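Local coordinates for protein putative O-acetylhomoserine (Thiol)-lyase (Campylobacter jejuni, PDB 4OC9) that probably uses pyridoxal 5'-phosphate to convert O-acetylhomoserine and a sulfur nucleophile into homocysteine or methionine, at residues E126-D131 with Q144-I149; K140-N145 with H174-I179; K302-L307 with K314-P319; F345-K348 with H352-R355. All blocks are in the same frame, centred on the assembly; numbering follows the deposited sequence.

Overall arrangement
Two pairs of contacts lie about 34 to 40 Å apart between centres. Interactions 1 and 2, centres about 6 Å apart, share Gln144 and Asn145 and both reach the seven-stranded sheet, interaction 1 through strands 126-130 and 146-152, interaction 2 through strand 177-181. Interactions 3 and 4, centres about 13 Å apart, meet through strands 315-317 and 342-346 of the five-stranded sheet. Interactions 1 and 3 are buried, interaction 2 partly so, and interaction 4 has a buried centre with a charged rim at exposed Lys348. Chemistry follows place: interaction 3 is apolar, interactions 1 and 2 combine aliphatic-aromatic contacts with polar partners from the turn, and interaction 4 alone has a hydrogen bond between its segments.

Interaction 1 (E126-D131 with Q144-I149); sequences EAREFD and QNTKAI
Phe130 and Ile149 meet where the ring's CE1 atom approaches the CG2 methyl of Ile149 at 4.2 Å, the methyl lying oblique to the ring rather than squarely over it. At the other end of the contact, Arg128 and Thr146 slant across one another, with Arg128 NH1 4.1 Å from Thr146 OG1, too far for a hydrogen bond. The arginine chain runs extended from CG to NE, which carries its guanidinium toward Thr146, on the side of strand 101-105. There the group is gripped from several directions. Arg128 NE donates to Glu126 OE2 in a salt bridge of 3.0 Å with an N-H...O angle of 162°; the oxygen lies close to the guanidinium plane, yet is itself approached from above the carboxylate plane. NH1 is bonded to the carbonyl of Val141 and forms a salt bridge with Asp143, while Thr146 OG1 is engaged by Asn101 and Asp143. The CA atoms of Arg128 and Thr146 are 9.0 Å apart because strands 126-130 and 146-152 are not neighbours: strand 101-105 lies between them in the parallel part of the large sheet, and helix 136-141 forms the right-handed beta-alpha-beta crossover that links them. Leu138 of that helix touches both Phe130 and Ile149, placing their contact beneath the crossover. With a chi1 of 73°, Phe130 directs its ring into this buried layer, where Ser137 also packs against it.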
loop_
_atom_site.group_PDB
_atom_site.type_symbol
_atom_site.label_atom_id
_atom_site.label_comp_id
_atom_site.label_asym_id
_atom_site.label_seq_id
_atom_site.Cartn_x
_atom_site.Cartn_y
_atom_site.Cartn_z
ATOM N N GLU D 126 32.233 -15.684 -17.414
ATOM C CA GLU D 126 32.256 -17.127 -17.511
ATOM C C GLU D 126 31.815 -17.789 -16.218
ATOM O O GLU D 126 32.166 -17.333 -15.126
ATOM C CB GLU D 126 33.693 -17.586 -17.843
ATOM C CG GLU D 126 33.879 -19.094 -17.958
ATOM C CD GLU D 126 35.332 -19.534 -18.217
ATOM O OE1 GLU D 126 36.179 -18.665 -18.523
ATOM O OE2 GLU D 126 35.622 -20.761 -18.112
ATOM N N ALA D 127 31.085 -18.887 -16.349
ATOM C CA ALA D 127 30.618 -19.638 -15.192
ATOM C C ALA D 127 31.252 -21.032 -15.172
ATOM O O ALA D 127 31.315 -21.702 -16.203
ATOM C CB ALA D 127 29.112 -19.763 -15.201
ATOM N N ARG D 128 31.719 -21.444 -13.994
ATOM C CA ARG D 128 32.351 -22.752 -13.794
ATOM C C ARG D 128 31.700 -23.507 -12.641
ATOM O O ARG D 128 31.900 -23.174 -11.488
ATOM C CB ARG D 128 33.856 -22.600 -13.516
ATOM C CG ARG D 128 34.618 -21.932 -14.652
ATOM C CD ARG D 128 36.084 -21.766 -14.310
ATOM N NE ARG D 128 36.805 -21.052 -15.367
ATOM C CZ ARG D 128 38.089 -20.720 -15.299
ATOM N NH1 ARG D 128 38.811 -21.028 -14.221
ATOM N NH2 ARG D 128 38.652 -20.068 -16.298
ATOM N N GLU D 129 30.952 -24.540 -13.003
ATOM C CA GLU D 129 30.259 -25.405 -12.089
ATOM C C GLU D 129 31.193 -26.239 -11.198
ATOM O O GLU D 129 32.334 -26.536 -11.568
ATOM C CB GLU D 129 29.456 -26.409 -12.906
ATOM C CG GLU D 129 28.544 -27.344 -12.121
ATOM C CD GLU D 129 27.948 -28.445 -12.995
ATOM O OE1 GLU D 129 26.919 -29.085 -12.640
ATOM O OE2 GLU D 129 28.518 -28.680 -14.068
ATOM N N PHE D 130 30.734 -26.567 -9.988
ATOM C CA PHE D 130 31.540 -27.406 -9.086
ATOM C C PHE D 130 30.522 -28.190 -8.281
ATOM O O PHE D 130 29.355 -27.789 -8.173
ATOM C CB PHE D 130 32.546 -26.659 -8.187
ATOM C CG PHE D 130 31.925 -25.881 -7.056
ATOM C CD1 PHE D 130 31.540 -24.573 -7.222
ATOM C CD2 PHE D 130 31.780 -26.470 -5.797
ATOM C CE1 PHE D 130 30.999 -23.867 -6.167
ATOM C CE2 PHE D 130 31.257 -25.767 -4.737
ATOM C CZ PHE D 130 30.851 -24.462 -4.925
ATOM N N ASP D 131 30.970 -29.317 -7.743
ATOM C CA ASP D 131 30.128 -30.189 -6.962
ATOM C C ASP D 131 30.336 -29.917 -5.457
ATOM O O ASP D 131 31.448 -30.118 -4.937
ATOM C CB ASP D 131 30.491 -31.640 -7.318
ATOM C CG ASP D 131 29.617 -32.689 -6.608
ATOM O OD1 ASP D 131 28.644 -32.368 -5.872
ATOM O OD2 ASP D 131 29.927 -33.880 -6.812
ATOM N N GLN D 144 43.225 -17.213 -11.339
ATOM C CA GLN D 144 43.360 -15.864 -10.797
ATOM C C GLN D 144 42.252 -14.923 -11.243
ATOM O O GLN D 144 42.183 -13.767 -10.776
ATOM C CB GLN D 144 44.700 -15.264 -11.219
ATOM C CG GLN D 144 45.119 -14.009 -10.395
ATOM C CD GLN D 144 45.530 -14.352 -8.963
ATOM O OE1 GLN D 144 45.738 -15.516 -8.647
ATOM N NE2 GLN D 144 45.741 -13.330 -8.123
ATOM N N ASN D 145 41.430 -15.400 -12.177
ATOM C CA ASN D 145 40.299 -14.634 -12.712
ATOM C C ASN D 145 38.959 -14.979 -12.035
ATOM O O ASN D 145 37.932 -14.346 -12.311
ATOM C CB ASN D 145 40.182 -14.831 -14.212
ATOM C CG ASN D 145 41.364 -14.265 -14.961
ATOM O OD1 ASN D 145 41.945 -13.236 -14.571
ATOM N ND2 ASN D 145 41.703 -14.906 -16.072
ATOM N N THR D 146 38.988 -15.982 -11.164
ATOM C CA THR D 146 37.818 -16.419 -10.429
ATOM C C THR D 146 37.550 -15.364 -9.371
ATOM O O THR D 146 38.349 -15.173 -8.437
ATOM C CB THR D 146 38.034 -17.788 -9.772
ATOM O OG1 THR D 146 38.325 -18.769 -10.778
ATOM C CG2 THR D 146 36.766 -18.204 -8.994
ATOM N N LYS D 147 36.406 -14.701 -9.479
ATOM C CA LYS D 147 36.060 -13.633 -8.516
ATOM C C LYS D 147 35.035 -13.964 -7.415
ATOM O O LYS D 147 34.864 -13.188 -6.473
ATOM C CB LYS D 147 35.525 -12.450 -9.298
ATOM C CG LYS D 147 36.436 -12.024 -10.419
ATOM C CD LYS D 147 37.845 -11.740 -9.944
ATOM C CE LYS D 147 38.652 -11.139 -11.078
ATOM N NZ LYS D 147 40.056 -11.002 -10.645
ATOM N N ALA D 148 34.339 -15.092 -7.549
ATOM C CA ALA D 148 33.351 -15.469 -6.545
ATOM C C ALA D 148 33.059 -16.966 -6.541
ATOM O O ALA D 148 33.199 -17.656 -7.561
ATOM C CB ALA D 148 32.060 -14.693 -6.755
ATOM N N ILE D 149 32.699 -17.444 -5.357
ATOM C CA ILE D 149 32.347 -18.847 -5.096
ATOM C C ILE D 149 30.908 -18.775 -4.558
ATOM O O ILE D 149 30.681 -18.265 -3.451
ATOM C CB ILE D 149 33.299 -19.498 -4.113
ATOM C CG1 ILE D 149 34.707 -19.565 -4.745
ATOM C CG2 ILE D 149 32.795 -20.884 -3.795
ATOM C CD1 ILE D 149 35.801 -20.093 -3.840
#

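Interaction 2 (K140-N145 with H174-I179); sequences KVIDQN and HKIVSI
One face of the His174 imidazole is covered by Ile142, whose CG2 methyl stands 4.0 Å from the ring centroid and 15° off the ring normal, the geometry of a CH-pi contact. That methyl is displaced toward the rim on the ND1 side, Ile142 CG2 being 3.8 Å from His174 ND1. The second branch of the isoleucine reaches the other part of the ring, with Ile142 CD1 3.9 Å from His174 CD2, and the two methyls thus span the imidazole. At the ring's periphery, NE2 is hydrogen-bonded to Glu139 of helix 136-141, which would limit rotation of the imidazole. Ile142 CG2 also meets Ile176 CD1 at 3.8 Å, the two aliphatic side chains reaching toward each other tip to tip. Placing CG2 anti to the backbone N (chi1 -66°, measured to CG1) lets this methyl serve both partners. The contact joins the turn between helix 136-141 and strand 146-152 to the end of helix 164-174, where Lys175 has positive phi and closes a Schellman motif before the chain enters strand 177-181 of the same sheet. In the turn, Asp143 OD1 accepts from Asn145 N at 2.6 Å, forming an Asx turn; the donor comes from the anti side and 32° out of the carboxylate plane. Arg234 ties the two segments together from outside, bonding to the carbonyl oxygens of Asp143 and His174.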
loop_
_atom_site.group_PDB
_atom_site.type_symbol
_atom_site.label_atom_id
_atom_site.label_comp_id
_atom_site.label_asym_id
_atom_site.label_seq_id
_atom_site.Cartn_x
_atom_site.Cartn_y
_atom_site.Cartn_z
ATOM N N LYS D 140 39.915 -27.240 -8.530
ATOM C CA LYS D 140 40.122 -27.471 -9.946
ATOM C C LYS D 140 39.703 -26.349 -10.896
ATOM O O LYS D 140 40.433 -26.034 -11.821
ATOM C CB LYS D 140 39.366 -28.739 -10.322
ATOM C CG LYS D 140 39.470 -29.156 -11.787
ATOM C CD LYS D 140 38.720 -30.454 -12.049
ATOM C CE LYS D 140 38.863 -30.890 -13.499
ATOM N NZ LYS D 140 38.165 -32.180 -13.761
ATOM N N VAL D 141 38.533 -25.755 -10.674
ATOM C CA VAL D 141 38.062 -24.686 -11.555
ATOM C C VAL D 141 38.549 -23.287 -11.189
ATOM O O VAL D 141 38.306 -22.331 -11.937
ATOM C CB VAL D 141 36.530 -24.689 -11.698
ATOM C CG1 VAL D 141 36.073 -25.983 -12.371
ATOM C CG2 VAL D 141 35.833 -24.456 -10.351
ATOM N N ILE D 142 39.276 -23.154 -10.085
ATOM C CA ILE D 142 39.789 -21.847 -9.663
ATOM C C ILE D 142 41.059 -21.381 -10.356
ATOM O O ILE D 142 41.990 -22.173 -10.564
ATOM C CB ILE D 142 40.070 -21.843 -8.154
ATOM C CG1 ILE D 142 38.744 -22.002 -7.387
ATOM C CG2 ILE D 142 40.735 -20.546 -7.729
ATOM C CD1 ILE D 142 38.878 -22.044 -5.883
ATOM N N ASP D 143 41.078 -20.107 -10.742
ATOM C CA ASP D 143 42.260 -19.490 -11.376
ATOM C C ASP D 143 42.337 -18.048 -10.826
ATOM O O ASP D 143 41.541 -17.678 -9.951
ATOM C CB ASP D 143 42.299 -19.605 -12.906
ATOM C CG ASP D 143 41.260 -18.783 -13.592
ATOM O OD1 ASP D 143 40.833 -17.749 -13.033
ATOM O OD2 ASP D 143 40.950 -19.102 -14.758
ATOM N N GLN D 144 43.225 -17.213 -11.339
ATOM C CA GLN D 144 43.360 -15.864 -10.797
ATOM C C GLN D 144 42.252 -14.923 -11.243
ATOM O O GLN D 144 42.183 -13.767 -10.776
ATOM C CB GLN D 144 44.700 -15.264 -11.219
ATOM C CG GLN D 144 45.119 -14.009 -10.395
ATOM C CD GLN D 144 45.530 -14.352 -8.963
ATOM O OE1 GLN D 144 45.738 -15.516 -8.647
ATOM N NE2 GLN D 144 45.741 -13.330 -8.123
ATOM N N ASN D 145 41.430 -15.400 -12.177
ATOM C CA ASN D 145 40.299 -14.634 -12.712
ATOM C C ASN D 145 38.959 -14.979 -12.035
ATOM O O ASN D 145 37.932 -14.346 -12.311
ATOM C CB ASN D 145 40.182 -14.831 -14.212
ATOM C CG ASN D 145 41.364 -14.265 -14.961
ATOM O OD1 ASN D 145 41.945 -13.236 -14.571
ATOM N ND2 ASN D 145 41.703 -14.906 -16.072
ATOM N N HIS D 174 42.684 -18.784 -1.396
ATOM C CA HIS D 174 42.872 -18.049 -2.640
ATOM C C HIS D 174 42.466 -16.588 -2.565
ATOM O O HIS D 174 42.562 -15.877 -3.570
ATOM C CB HIS D 174 42.060 -18.685 -3.777
ATOM C CG HIS D 174 42.422 -20.104 -4.079
ATOM N ND1 HIS D 174 43.399 -20.448 -4.995
ATOM C CD2 HIS D 174 41.925 -21.270 -3.608
ATOM C CE1 HIS D 174 43.492 -21.765 -5.067
ATOM N NE2 HIS D 174 42.606 -22.287 -4.236
ATOM N N LYS D 175 41.979 -16.132 -1.414
ATOM C CA LYS D 175 41.557 -14.723 -1.249
ATOM C C LYS D 175 40.367 -14.382 -2.165
ATOM O O LYS D 175 40.319 -13.323 -2.796
ATOM C CB LYS D 175 42.742 -13.802 -1.519
ATOM C CG LYS D 175 43.884 -14.150 -0.611
ATOM C CD LYS D 175 43.815 -13.476 0.736
ATOM C CE LYS D 175 44.235 -12.028 0.528
ATOM N NZ LYS D 175 44.165 -11.240 1.787
ATOM N N ILE D 176 39.423 -15.320 -2.245
ATOM C CA ILE D 176 38.231 -15.157 -3.059
ATOM C C ILE D 176 36.997 -14.935 -2.169
ATOM O O ILE D 176 36.844 -15.564 -1.113
ATOM C CB ILE D 176 37.976 -16.386 -3.947
ATOM C CG1 ILE D 176 39.141 -16.596 -4.894
ATOM C CG2 ILE D 176 36.700 -16.196 -4.754
ATOM C CD1 ILE D 176 39.025 -17.845 -5.751
ATOM N N VAL D 177 36.127 -14.033 -2.613
ATOM C CA VAL D 177 34.895 -13.715 -1.888
ATOM C C VAL D 177 33.897 -14.834 -2.048
ATOM O O VAL D 177 33.663 -15.302 -3.181
ATOM C CB VAL D 177 34.231 -12.447 -2.437
ATOM C CG1 VAL D 177 32.855 -12.258 -1.818
ATOM C CG2 VAL D 177 35.112 -11.223 -2.215
ATOM N N SER D 178 33.376 -15.323 -0.920
ATOM C CA SER D 178 32.388 -16.397 -0.936
ATOM C C SER D 178 30.997 -15.800 -0.750
ATOM O O SER D 178 30.786 -14.949 0.128
ATOM C CB SER D 178 32.631 -17.398 0.186
ATOM O OG SER D 178 32.495 -16.784 1.466
ATOM N N ILE D 179 30.064 -16.260 -1.581
ATOM C CA ILE D 179 28.662 -15.823 -1.553
ATOM C C ILE D 179 27.724 -16.972 -1.198
ATOM O O ILE D 179 27.681 -17.986 -1.912
ATOM C CB ILE D 179 28.166 -15.338 -2.928
ATOM C CG1 ILE D 179 28.988 -14.159 -3.419
ATOM C CG2 ILE D 179 26.707 -14.919 -2.808
ATOM C CD1 ILE D 179 28.673 -13.747 -4.848
#

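Interaction 3 (K302-L307 with K314-P319); sequences KVANFL and KGVNYP
With chi1 at 179°, Val316 holds CG2 beside its backbone nitrogen and facing the helix, where this methyl meets Leu307 CB at 3.7 Å. A chi1 of -168° swings the Tyr318 ring away from its own nitrogen, to the carbonyl side, and Tyr318 CB and the CD2 side of the ring lie alongside Ala304: Ala304 CB is 3.9 Å from Tyr318 CD2 and 4.0 Å from Tyr318 CB. The methyl stands oblique to the aromatic plane, neither over its face nor at its edge. Val316 CG1 completes the row at 4.4 Å from Ala304 CB, a looser approach than the one made by CG2. Ala304 and Leu307, three residues apart on the helix, point toward Val316 and Tyr318, two residues apart along the chain. Here the long helix 276-309 packs its C-terminal part against strand 315-317, the edge strand within this chain of the five-stranded sheet, after a short connection reverses the chain. Leu343 of neighbouring strand 342-346 touches Ala304, Leu307 and Tyr318, extending the apolar layer beneath the helix. One face of the Tyr318 ring carries Pro319 CD, 3.4 Å above its plane, while the buried hydroxyl is hydrogen-bonded to the carbonyl of Ser340.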
loop_
_atom_site.group_PDB
_atom_site.type_symbol
_atom_site.label_atom_id
_atom_site.label_comp_id
_atom_site.label_asym_id
_atom_site.label_seq_id
_atom_site.Cartn_x
_atom_site.Cartn_y
_atom_site.Cartn_z
ATOM N N LYS D 302 7.018 -33.618 10.289
ATOM C CA LYS D 302 5.916 -34.574 10.385
ATOM C C LYS D 302 5.489 -35.082 9.023
ATOM O O LYS D 302 5.268 -36.286 8.850
ATOM C CB LYS D 302 4.773 -33.982 11.074
ATOM C CG LYS D 302 5.085 -33.673 12.519
ATOM C CD LYS D 302 3.937 -32.914 13.161
ATOM C CE LYS D 302 4.258 -32.564 14.599
ATOM N NZ LYS D 302 3.155 -31.734 15.143
ATOM N N VAL D 303 5.443 -34.193 8.044
ATOM C CA VAL D 303 5.096 -34.574 6.689
ATOM C C VAL D 303 6.215 -35.488 6.154
ATOM O O VAL D 303 5.948 -36.494 5.494
ATOM C CB VAL D 303 4.928 -33.346 5.763
ATOM C CG1 VAL D 303 4.782 -33.740 4.305
ATOM C CG2 VAL D 303 3.740 -32.518 6.203
ATOM N N ALA D 304 7.461 -35.151 6.430
ATOM C CA ALA D 304 8.572 -35.965 5.957
ATOM C C ALA D 304 8.504 -37.385 6.518
ATOM O O ALA D 304 8.654 -38.361 5.779
ATOM C CB ALA D 304 9.889 -35.318 6.335
ATOM N N ASN D 305 8.274 -37.495 7.817
ATOM C CA ASN D 305 8.161 -38.809 8.464
ATOM C C ASN D 305 7.017 -39.642 7.873
ATOM O O ASN D 305 7.128 -40.852 7.709
ATOM C CB ASN D 305 8.000 -38.672 9.989
ATOM C CG ASN D 305 9.242 -38.127 10.655
ATOM O OD1 ASN D 305 10.345 -38.232 10.112
ATOM N ND2 ASN D 305 9.087 -37.589 11.850
ATOM N N PHE D 306 5.896 -38.976 7.599
ATOM C CA PHE D 306 4.725 -39.622 7.009
ATOM C C PHE D 306 5.049 -40.130 5.621
ATOM O O PHE D 306 4.741 -41.262 5.295
ATOM C CB PHE D 306 3.544 -38.652 6.945
ATOM C CG PHE D 306 2.475 -39.074 5.975
ATOM C CD1 PHE D 306 1.541 -40.028 6.299
ATOM C CD2 PHE D 306 2.420 -38.501 4.749
ATOM C CE1 PHE D 306 0.577 -40.404 5.389
ATOM C CE2 PHE D 306 1.457 -38.861 3.832
ATOM C CZ PHE D 306 0.550 -39.833 4.144
ATOM N N LEU D 307 5.623 -39.275 4.789
ATOM C CA LEU D 307 5.970 -39.690 3.457
ATOM C C LEU D 307 6.987 -40.846 3.487
ATOM O O LEU D 307 6.904 -41.791 2.699
ATOM C CB LEU D 307 6.586 -38.521 2.668
ATOM C CG LEU D 307 5.668 -37.335 2.324
ATOM C CD1 LEU D 307 6.426 -36.160 1.765
ATOM C CD2 LEU D 307 4.575 -37.783 1.366
ATOM N N LYS D 314 8.650 -43.493 -2.968
ATOM C CA LYS D 314 9.958 -44.136 -3.165
ATOM C C LYS D 314 11.208 -43.476 -2.623
ATOM O O LYS D 314 12.293 -44.014 -2.799
ATOM C CB LYS D 314 10.178 -44.427 -4.656
ATOM C CG LYS D 314 9.065 -45.266 -5.272
ATOM C CD LYS D 314 8.825 -46.583 -4.534
ATOM C CE LYS D 314 7.687 -47.420 -5.141
ATOM N NZ LYS D 314 7.957 -47.899 -6.529
ATOM N N GLY D 315 11.093 -42.338 -1.970
ATOM C CA GLY D 315 12.295 -41.693 -1.441
ATOM C C GLY D 315 11.915 -40.306 -0.970
ATOM O O GLY D 315 11.106 -39.642 -1.609
ATOM N N VAL D 316 12.504 -39.878 0.138
ATOM C CA VAL D 316 12.233 -38.593 0.699
ATOM C C VAL D 316 13.502 -37.847 1.001
ATOM O O VAL D 316 14.384 -38.366 1.643
ATOM C CB VAL D 316 11.443 -38.697 2.031
ATOM C CG1 VAL D 316 11.184 -37.305 2.625
ATOM C CG2 VAL D 316 10.112 -39.410 1.811
ATOM N N ASN D 317 13.537 -36.577 0.622
ATOM C CA ASN D 317 14.703 -35.720 0.876
ATOM C C ASN D 317 14.439 -34.665 1.908
ATOM O O ASN D 317 13.786 -33.655 1.600
ATOM C CB ASN D 317 15.130 -34.941 -0.315
ATOM C CG ASN D 317 15.914 -35.713 -1.293
ATOM O OD1 ASN D 317 16.497 -36.760 -1.003
ATOM N ND2 ASN D 317 16.070 -35.114 -2.435
ATOM N N TYR D 318 14.885 -34.893 3.130
ATOM C CA TYR D 318 14.700 -33.908 4.205
ATOM C C TYR D 318 15.803 -34.223 5.233
ATOM O O TYR D 318 15.958 -35.340 5.661
ATOM C CB TYR D 318 13.263 -33.889 4.751
ATOM C CG TYR D 318 12.978 -32.727 5.637
ATOM C CD1 TYR D 318 12.760 -31.468 5.107
ATOM C CD2 TYR D 318 12.860 -32.884 6.999
ATOM C CE1 TYR D 318 12.487 -30.391 5.917
ATOM C CE2 TYR D 318 12.591 -31.809 7.826
ATOM C CZ TYR D 318 12.406 -30.554 7.273
ATOM O OH TYR D 318 12.131 -29.484 8.128
ATOM N N PRO D 319 16.573 -33.218 5.629
ATOM C CA PRO D 319 17.703 -33.403 6.531
ATOM C C PRO D 319 17.488 -33.991 7.918
ATOM O O PRO D 319 18.425 -34.526 8.472
ATOM C CB PRO D 319 18.279 -31.977 6.654
ATOM C CG PRO D 319 17.632 -31.177 5.581
ATOM C CD PRO D 319 16.277 -31.785 5.434
#

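Interaction 4 (F345-K348 with H352-R355); sequences FEAK and HARR
The chain turns sharply from strand 342-346 into helix 350-359, bringing the CA atoms of Ala347 and Ala353 to 5.3 Å and those of Lys348 and His352 to 5.9 Å. His352 reaches back to the strand end: its chi1 of -176° turns the imidazole to lie beside the Lys348 backbone, and Lys348 N donates to His352 ND1 at 3.2 Å. The N-H...N angle of 171° makes this bond nearly straight, although the donor sits 17° out of the ring plane. Over one face of the same ring runs the lysine chain, bent at chi3, which brings Lys348 CE over the ring centre, 3.7 Å from the centroid and close to the normal, in a CH-pi contact. Ala347 CB packs obliquely against the imidazole and also meets Ala353 CB at 3.9 Å, filling the angle between strand and helix. His352 NE2 is hydrogen-bonded to the carbonyl of Ile422, so both ring nitrogens have partners and the ring also ties the C-terminal helix 411-422 to this strand-helix junction. Farther out, Lys348 NZ lies 4.2 Å from Arg355 NH2, at the edge of the guanidinium, and Arg355 NE forms a salt bridge with the terminal carboxylate of Ser424, which probably offsets part of this like-charge approach. Since ND1 accepts from a backbone N-H while NE2 faces a carbonyl oxygen, the bonding is consistent with an imidazole protonated on NE2 and unprotonated on ND1.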
loop_
_atom_site.group_PDB
_atom_site.type_symbol
_atom_site.label_atom_id
_atom_site.label_comp_id
_atom_site.label_asym_id
_atom_site.label_seq_id
_atom_site.Cartn_x
_atom_site.Cartn_y
_atom_site.Cartn_z
ATOM N N PHE D 345 10.271 -35.343 -2.658
ATOM C CA PHE D 345 10.105 -36.788 -2.560
ATOM C C PHE D 345 9.888 -37.378 -3.949
ATOM O O PHE D 345 9.524 -36.667 -4.886
ATOM C CB PHE D 345 8.950 -37.203 -1.612
ATOM C CG PHE D 345 7.578 -36.829 -2.080
ATOM C CD1 PHE D 345 6.858 -37.691 -2.882
ATOM C CD2 PHE D 345 7.008 -35.635 -1.716
ATOM C CE1 PHE D 345 5.586 -37.355 -3.305
ATOM C CE2 PHE D 345 5.748 -35.286 -2.143
ATOM C CZ PHE D 345 5.028 -36.152 -2.928
ATOM N N GLU D 346 10.083 -38.687 -4.036
ATOM C CA GLU D 346 9.913 -39.430 -5.262
ATOM C C GLU D 346 8.595 -40.179 -5.268
ATOM O O GLU D 346 8.284 -40.917 -4.334
ATOM C CB GLU D 346 11.058 -40.460 -5.431
ATOM C CG GLU D 346 12.438 -39.834 -5.488
ATOM C CD GLU D 346 12.595 -38.924 -6.687
ATOM O OE1 GLU D 346 12.200 -39.356 -7.794
ATOM O OE2 GLU D 346 13.144 -37.809 -6.534
ATOM N N ALA D 347 7.808 -39.973 -6.318
ATOM C CA ALA D 347 6.535 -40.667 -6.476
ATOM C C ALA D 347 6.903 -41.984 -7.173
ATOM O O ALA D 347 8.065 -42.214 -7.459
ATOM C CB ALA D 347 5.600 -39.873 -7.347
ATOM N N LYS D 348 5.925 -42.851 -7.422
ATOM C CA LYS D 348 6.181 -44.146 -8.084
ATOM C C LYS D 348 6.797 -43.915 -9.450
ATOM O O LYS D 348 7.774 -44.556 -9.806
ATOM C CB LYS D 348 4.906 -45.003 -8.189
ATOM C CG LYS D 348 4.352 -45.425 -6.809
ATOM C CD LYS D 348 3.079 -46.274 -6.840
ATOM C CE LYS D 348 1.893 -45.551 -7.456
ATOM N NZ LYS D 348 0.629 -46.334 -7.368
ATOM N N HIS D 352 2.299 -40.839 -11.595
ATOM C CA HIS D 352 1.871 -40.752 -10.202
ATOM C C HIS D 352 2.141 -39.348 -9.670
ATOM O O HIS D 352 1.282 -38.749 -9.032
ATOM C CB HIS D 352 2.518 -41.864 -9.374
ATOM C CG HIS D 352 2.055 -41.926 -7.940
ATOM N ND1 HIS D 352 2.923 -41.917 -6.865
ATOM C CD2 HIS D 352 0.807 -41.911 -7.405
ATOM C CE1 HIS D 352 2.238 -41.989 -5.738
ATOM N NE2 HIS D 352 0.950 -41.964 -6.036
ATOM N N ALA D 353 3.299 -38.803 -10.009
ATOM C CA ALA D 353 3.678 -37.440 -9.591
ATOM C C ALA D 353 2.689 -36.382 -10.098
ATOM O O ALA D 353 2.384 -35.399 -9.428
ATOM C CB ALA D 353 5.053 -37.105 -10.099
ATOM N N ARG D 354 2.168 -36.635 -11.289
ATOM C CA ARG D 354 1.240 -35.757 -11.927
ATOM C C ARG D 354 -0.143 -35.907 -11.249
ATOM O O ARG D 354 -0.839 -34.905 -11.014
ATOM C CB ARG D 354 1.206 -36.151 -13.401
ATOM C CG ARG D 354 0.755 -35.158 -14.424
ATOM C CD ARG D 354 0.762 -35.804 -15.828
ATOM N NE ARG D 354 -0.248 -35.047 -16.587
ATOM C CZ ARG D 354 -1.582 -35.217 -16.481
ATOM N NH1 ARG D 354 -2.436 -34.489 -17.216
ATOM N NH2 ARG D 354 -2.090 -36.104 -15.622
ATOM N N ARG D 355 -0.580 -37.128 -10.929
ATOM C CA ARG D 355 -1.897 -37.277 -10.269
ATOM C C ARG D 355 -1.903 -36.564 -8.942
ATOM O O ARG D 355 -2.904 -35.974 -8.564
ATOM C CB ARG D 355 -2.348 -38.725 -10.048
ATOM C CG ARG D 355 -2.762 -39.467 -11.302
ATOM C CD ARG D 355 -3.409 -40.817 -10.988
ATOM N NE ARG D 355 -2.552 -41.698 -10.187
ATOM C CZ ARG D 355 -1.581 -42.479 -10.675
ATOM N NH1 ARG D 355 -1.276 -42.461 -11.964
ATOM N NH2 ARG D 355 -0.869 -43.243 -9.858
#